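Side-chain contacts in DNA polymerase (Bacillus phage phi29, PDB 2PY5), which replicates the phage genome by protein-primed, strand-displacing DNA synthesis with high processivity and fidelity, and also carries a 3'-5' exonuclease activity: residues A68-W73 with Y101-C106; G144-D147 with E151-V154. The protein carries 2 engineered substitutions. One frame throughout, in Å; residues are numbered along the deposited sequence.

Both contacts belong to the N-terminal 3'-5' exonuclease region. Contact 1 is the helix-on-sheet packing of 68-73 against 101-106, whose strand also meets single-stranded DNA of chain C; contact 2 ties 144-147 to 151-154 within one loop. Their centres are about 24 Å apart and their nearest atoms about 11 Å, with no direct touch. Each lies near residues essential for exonucleolysis: the side chain of I70 is about 5 Å from that of A66, an engineered position, and the I146 side chain about 4 Å from that of E14. Contact 2 also includes D145, a magnesium ligand, and its nearest atom is about 5 Å from the bound DNA.

Contact 1 (A68-W73 with Y101-C106); sequences AFIINW and YMIDIC. With nucleotides of chain C.
I103 points from its strand toward the helix segment 68-73 and ends between I70 and I71. Its CB still stands back from the helix, and CG2 of I103 stays 4.7 Å from CG2 of I70. The other branch reaches further. With chi1 at -55°, CG1 of I103 lies anti to the carbonyl carbon, 4.5 Å from CD1 of I71, and a nearly extended chi2 of 168° carries CD1 of I103 onward. That CD1 methyl of I103 makes the closest approaches: 4.0 Å to CG1 of I71 and 4.1 Å to CG2 of I70. One methyl thus bridges two successive helix residues, and no hydrogen bond crosses between the segments; the joint is purely apolar. The reverse side of the strand meets DNA of chain C. M102 lays its thioether over the base face of DG2, with SD of M102 3.2 Å from N1 of DG2 and CE of M102 3.5 Å from O6. Y101 offers a ring face, off-centre toward the rim, to the sugar of DA3, its CE2 lying 3.3 Å from O3'. Y101 and M102 both face I93, a classic beta bulge that turns the two neighbours to the same side. Backbone hydrogen bonds join I103 to I119 and D104 to N91, which places strand 100-110 between strands 113-121 and 89-94 in the mixed exonuclease sheet. Helix 63-76 packs on that sheet, I71 also touching Y90 and T92, while I105 reaches V51 and L52 of helix 44-54.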
loop_
_atom_site.group_PDB
_atom_site.type_symbol
_atom_site.label_atom_id
_atom_site.label_comp_id
_atom_site.label_asym_id
_atom_site.label_seq_id
_atom_site.Cartn_x
_atom_site.Cartn_y
_atom_site.Cartn_z
ATOM N N ALA F 68 -2.517 -14.696 14.540
ATOM C CA ALA F 68 -1.557 -15.221 15.524
ATOM C C ALA F 68 -2.265 -15.981 16.637
ATOM O O ALA F 68 -1.808 -17.051 17.053
ATOM C CB ALA F 68 -0.722 -14.102 16.101
ATOM N N PHE F 69 -3.395 -15.442 17.081
ATOM C CA PHE F 69 -4.181 -16.062 18.134
ATOM C C PHE F 69 -4.805 -17.371 17.666
ATOM O O PHE F 69 -4.815 -18.367 18.402
ATOM C CB PHE F 69 -5.227 -15.088 18.693
ATOM C CG PHE F 69 -4.621 -13.933 19.425
ATOM C CD1 PHE F 69 -4.126 -12.819 18.735
ATOM C CD2 PHE F 69 -4.492 -13.955 20.806
ATOM C CE1 PHE F 69 -3.525 -11.766 19.433
ATOM C CE2 PHE F 69 -3.924 -12.901 21.464
ATOM C CZ PHE F 69 -3.455 -11.809 20.783
ATOM N N ILE F 70 -5.301 -17.377 16.423
ATOM C CA ILE F 70 -5.915 -18.550 15.832
ATOM C C ILE F 70 -4.914 -19.678 15.676
ATOM O O ILE F 70 -5.195 -20.817 16.033
ATOM C CB ILE F 70 -6.552 -18.170 14.468
ATOM C CG1 ILE F 70 -7.768 -17.277 14.680
ATOM C CG2 ILE F 70 -6.929 -19.398 13.643
ATOM C CD1 ILE F 70 -8.219 -16.571 13.447
ATOM N N ILE F 71 -3.729 -19.366 15.151
ATOM C CA ILE F 71 -2.698 -20.393 14.949
ATOM C C ILE F 71 -2.167 -20.926 16.292
ATOM O O ILE F 71 -1.951 -22.137 16.436
ATOM C CB ILE F 71 -1.593 -19.939 13.980
ATOM C CG1 ILE F 71 -2.197 -19.720 12.589
ATOM C CG2 ILE F 71 -0.508 -21.016 13.861
ATOM C CD1 ILE F 71 -1.196 -19.212 11.565
ATOM N N ASN F 72 -1.953 -20.031 17.260
ATOM C CA ASN F 72 -1.605 -20.475 18.609
ATOM C C ASN F 72 -2.629 -21.488 19.137
ATOM O O ASN F 72 -2.271 -22.473 19.762
ATOM C CB ASN F 72 -1.499 -19.284 19.571
ATOM C CG ASN F 72 -0.105 -18.677 19.601
ATOM O OD1 ASN F 72 0.211 -17.754 18.812
ATOM N ND2 ASN F 72 0.734 -19.190 20.458
ATOM N N TRP F 73 -3.911 -21.253 18.881
ATOM C CA TRP F 73 -4.945 -22.188 19.341
ATOM C C TRP F 73 -4.864 -23.508 18.575
ATOM O O TRP F 73 -4.869 -24.578 19.172
ATOM C CB TRP F 73 -6.339 -21.577 19.191
ATOM C CG TRP F 73 -7.452 -22.424 19.758
ATOM C CD1 TRP F 73 -7.998 -22.321 21.007
ATOM C CD2 TRP F 73 -8.148 -23.504 19.109
ATOM N NE1 TRP F 73 -8.972 -23.256 21.179
ATOM C CE2 TRP F 73 -9.094 -24.000 20.036
ATOM C CE3 TRP F 73 -8.068 -24.097 17.846
ATOM C CZ2 TRP F 73 -9.949 -25.059 19.737
ATOM C CZ3 TRP F 73 -8.918 -25.135 17.542
ATOM C CH2 TRP F 73 -9.840 -25.625 18.496
ATOM N N TYR F 101 -2.554 -13.732 4.143
ATOM C CA TYR F 101 -3.695 -13.771 3.187
ATOM C C TYR F 101 -4.756 -14.796 3.564
ATOM O O TYR F 101 -5.928 -14.594 3.260
ATOM C CB TYR F 101 -3.243 -14.084 1.761
ATOM C CG TYR F 101 -2.346 -13.040 1.166
ATOM C CD1 TYR F 101 -0.985 -13.082 1.386
ATOM C CD2 TYR F 101 -2.855 -12.005 0.418
ATOM C CE1 TYR F 101 -0.160 -12.141 0.861
ATOM C CE2 TYR F 101 -2.041 -11.030 -0.127
ATOM C CZ TYR F 101 -0.680 -11.091 0.106
ATOM O OH TYR F 101 0.164 -10.147 -0.441
ATOM N N MET F 102 -4.372 -15.902 4.191
ATOM C CA MET F 102 -5.296 -17.027 4.373
ATOM C C MET F 102 -4.815 -17.972 5.452
ATOM O O MET F 102 -3.625 -18.271 5.546
ATOM C CB MET F 102 -5.466 -17.809 3.048
ATOM C CG MET F 102 -6.518 -18.935 3.117
ATOM S SD MET F 102 -6.454 -20.031 1.706
ATOM C CE MET F 102 -4.978 -20.949 2.113
ATOM N N ILE F 103 -5.777 -18.463 6.231
ATOM C CA ILE F 103 -5.634 -19.666 7.058
ATOM C C ILE F 103 -6.805 -20.574 6.677
ATOM O O ILE F 103 -7.945 -20.161 6.796
ATOM C CB ILE F 103 -5.730 -19.368 8.557
ATOM C CG1 ILE F 103 -4.724 -18.305 8.988
ATOM C CG2 ILE F 103 -5.513 -20.670 9.376
ATOM C CD1 ILE F 103 -4.978 -17.751 10.407
ATOM N N ASP F 104 -6.513 -21.780 6.207
ATOM C CA ASP F 104 -7.548 -22.730 5.743
ATOM C C ASP F 104 -7.489 -23.941 6.659
ATOM O O ASP F 104 -6.510 -24.687 6.646
ATOM C CB ASP F 104 -7.270 -23.110 4.308
ATOM C CG ASP F 104 -8.405 -23.881 3.647
ATOM O OD1 ASP F 104 -8.261 -24.222 2.453
ATOM O OD2 ASP F 104 -9.415 -24.139 4.324
ATOM N N ILE F 105 -8.538 -24.133 7.463
ATOM C CA ILE F 105 -8.550 -25.169 8.473
ATOM C C ILE F 105 -9.361 -26.340 7.954
ATOM O O ILE F 105 -10.565 -26.198 7.680
ATOM C CB ILE F 105 -9.173 -24.639 9.785
ATOM C CG1 ILE F 105 -8.410 -23.410 10.305
ATOM C CG2 ILE F 105 -9.235 -25.755 10.860
ATOM C CD1 ILE F 105 -9.180 -22.609 11.319
ATOM N N CYS F 106 -8.705 -27.483 7.803
ATOM C CA CYS F 106 -9.306 -28.673 7.186
ATOM C C CYS F 106 -9.732 -29.664 8.249
ATOM O O CYS F 106 -8.896 -30.148 9.002
ATOM C CB CYS F 106 -8.281 -29.375 6.312
ATOM S SG CYS F 106 -8.901 -30.849 5.520
ATOM P P DG C 2 -2.275 -19.591 -8.922
ATOM O OP1 DG C 2 -2.717 -19.119 -10.255
ATOM O OP2 DG C 2 -0.827 -19.668 -8.617
ATOM O "O5'" DG C 2 -3.016 -18.727 -7.780
ATOM C "C5'" DG C 2 -4.430 -18.593 -7.898
ATOM C "C4'" DG C 2 -5.112 -17.874 -6.747
ATOM O "O4'" DG C 2 -5.375 -18.802 -5.679
ATOM C "C3'" DG C 2 -4.382 -16.726 -6.076
ATOM O "O3'" DG C 2 -5.353 -15.741 -5.851
ATOM C "C2'" DG C 2 -3.871 -17.271 -4.749
ATOM C "C1'" DG C 2 -5.003 -18.228 -4.439
ATOM N N9 DG C 2 -4.684 -19.391 -3.638
ATOM C C8 DG C 2 -3.511 -20.100 -3.601
ATOM N N7 DG C 2 -3.559 -21.126 -2.801
ATOM C C5 DG C 2 -4.859 -21.089 -2.297
ATOM C C6 DG C 2 -5.499 -21.940 -1.376
ATOM O O6 DG C 2 -5.018 -22.936 -0.822
ATOM N N1 DG C 2 -6.821 -21.556 -1.137
ATOM C C2 DG C 2 -7.446 -20.470 -1.708
ATOM N N2 DG C 2 -8.725 -20.242 -1.354
ATOM N N3 DG C 2 -6.845 -19.657 -2.574
ATOM C C4 DG C 2 -5.566 -20.033 -2.813
ATOM P P DA C 3 -5.127 -14.266 -6.394
ATOM O OP1 DA C 3 -6.394 -13.561 -6.116
ATOM O OP2 DA C 3 -4.523 -14.365 -7.763
ATOM O "O5'" DA C 3 -3.993 -13.687 -5.433
ATOM C "C5'" DA C 3 -4.367 -13.232 -4.165
ATOM C "C4'" DA C 3 -3.108 -13.065 -3.338
ATOM O "O4'" DA C 3 -2.503 -14.360 -3.157
ATOM C "C3'" DA C 3 -2.018 -12.207 -3.959
ATOM O "O3'" DA C 3 -2.109 -10.890 -3.441
ATOM C "C2'" DA C 3 -0.716 -12.860 -3.478
ATOM C "C1'" DA C 3 -1.079 -14.309 -3.187
ATOM N N9 DA C 3 -0.759 -15.319 -4.199
ATOM C C8 DA C 3 -1.034 -15.252 -5.547
ATOM N N7 DA C 3 -0.693 -16.332 -6.221
ATOM C C5 DA C 3 -0.169 -17.165 -5.245
ATOM C C6 DA C 3 0.381 -18.462 -5.292
ATOM N N6 DA C 3 0.490 -19.172 -6.421
ATOM N N1 DA C 3 0.811 -19.009 -4.126
ATOM C C2 DA C 3 0.702 -18.297 -2.995
ATOM N N3 DA C 3 0.207 -17.067 -2.830
ATOM C C4 DA C 3 -0.217 -16.559 -3.997
#

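Contact 2 (G144-D147 with E151-V154)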
loop_
_atom_site.group_PDB
_atom_site.type_symbol
_atom_site.label_atom_id
_atom_site.label_comp_id
_atom_site.label_asym_id
_atom_site.label_seq_id
_atom_site.Cartn_x
_atom_site.Cartn_y
_atom_site.Cartn_z
ATOM N N GLY F 144 -14.574 6.772 19.779
ATOM C CA GLY F 144 -13.619 6.295 20.771
ATOM C C GLY F 144 -13.134 4.880 20.529
ATOM O O GLY F 144 -13.488 4.237 19.530
ATOM N N ASP F 145 -12.313 4.402 21.461
ATOM C CA ASP F 145 -11.740 3.067 21.394
ATOM C C ASP F 145 -12.063 2.293 22.658
ATOM O O ASP F 145 -12.488 2.857 23.663
ATOM C CB ASP F 145 -10.213 3.144 21.261
ATOM C CG ASP F 145 -9.755 3.834 19.986
ATOM O OD1 ASP F 145 -10.460 3.757 18.951
ATOM O OD2 ASP F 145 -8.665 4.445 20.027
ATOM N N ILE F 146 -11.849 0.986 22.595
ATOM C CA ILE F 146 -11.851 0.162 23.791
ATOM C C ILE F 146 -10.624 0.543 24.643
ATOM O O ILE F 146 -9.572 0.911 24.113
ATOM C CB ILE F 146 -11.884 -1.356 23.419
ATOM C CG1 ILE F 146 -13.341 -1.809 23.236
ATOM C CG2 ILE F 146 -11.204 -2.213 24.483
ATOM C CD1 ILE F 146 -13.537 -3.306 23.186
ATOM N N ASP F 147 -10.777 0.504 25.962
ATOM C CA ASP F 147 -9.638 0.617 26.862
ATOM C C ASP F 147 -8.830 -0.672 26.720
ATOM O O ASP F 147 -9.177 -1.682 27.317
ATOM C CB ASP F 147 -10.135 0.794 28.303
ATOM C CG ASP F 147 -9.008 0.898 29.326
ATOM O OD1 ASP F 147 -7.823 0.752 28.964
ATOM O OD2 ASP F 147 -9.322 1.129 30.517
ATOM N N GLU F 151 -7.357 -4.289 33.062
ATOM C CA GLU F 151 -7.168 -5.601 33.662
ATOM C C GLU F 151 -8.401 -6.469 33.385
ATOM O O GLU F 151 -9.516 -6.121 33.813
ATOM C CB GLU F 151 -6.947 -5.438 35.168
ATOM C CG GLU F 151 -6.988 -6.727 35.992
ATOM C CD GLU F 151 -5.843 -7.673 35.690
ATOM O OE1 GLU F 151 -4.862 -7.253 35.031
ATOM O OE2 GLU F 151 -5.923 -8.842 36.138
ATOM N N ARG F 152 -8.183 -7.579 32.674
ATOM C CA ARG F 152 -9.251 -8.503 32.283
ATOM C C ARG F 152 -8.803 -9.955 32.459
ATOM O O ARG F 152 -8.159 -10.522 31.579
ATOM C CB ARG F 152 -9.657 -8.264 30.830
ATOM C CG ARG F 152 -10.318 -6.911 30.586
ATOM C CD ARG F 152 -10.716 -6.762 29.133
ATOM N NE ARG F 152 -11.317 -5.461 28.825
ATOM C CZ ARG F 152 -10.683 -4.428 28.267
ATOM N NH1 ARG F 152 -9.388 -4.497 27.987
ATOM N NH2 ARG F 152 -11.348 -3.303 28.015
ATOM N N PRO F 153 -9.132 -10.557 33.614
ATOM C CA PRO F 153 -8.797 -11.949 33.864
ATOM C C PRO F 153 -9.553 -12.918 32.974
ATOM O O PRO F 153 -10.493 -12.543 32.278
ATOM C CB PRO F 153 -9.228 -12.150 35.324
ATOM C CG PRO F 153 -9.313 -10.806 35.886
ATOM C CD PRO F 153 -9.782 -9.950 34.786
ATOM N N VAL F 154 -9.136 -14.175 32.997
ATOM C CA VAL F 154 -9.853 -15.196 32.265
ATOM C C VAL F 154 -11.313 -15.212 32.734
ATOM O O VAL F 154 -11.586 -15.242 33.936
ATOM C CB VAL F 154 -9.195 -16.575 32.440
ATOM C CG1 VAL F 154 -10.073 -17.675 31.857
ATOM C CG2 VAL F 154 -7.832 -16.583 31.793
#
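Two hydrogen bonds from R152 to the backbone carbonyl of D147 join 144-147 to 151-154. The guanidinium approaches end-on, and both terminal nitrogens converge on one oxygen: NH2 of R152 is 2.8 Å from D147 O, and NH1 of R152 is 2.9 Å from the same atom. The N-H...O angles, 145° and 140°, depart from straight, as expected when two donors share one acceptor. D147 O sits close to the guanidinium plane; NH1 lies in the carbonyl plane, whereas NH2 is tilted 23° from it. R152 reaches this position because its chain is extended from CG to NE.

A van der Waals contact adds to this: the CG2 methyl of I146, the branch anti to the backbone N, approaches R152 NH2 obliquely, at 3.7 Å, and both side chains touch W25 of strand 24-31.

The salt bridge of R152 goes to a residue outside the two segments: NH2 meets OE2 of E162, on helix 160-182. The carboxylate of D147 stays apart, OD1 of D147 being 5.5 Å from NH2 of R152.

The chemistry implies a buried cation shared between a peptide oxygen and an acid. E162 probably balances its charge, and the paired donors restrict rotation of the guanidinium, joining the two ends of the short span that contains Y148, a residue stabilising the frayed 3' terminus at the exonuclease site, which is consistent with a restrained loop.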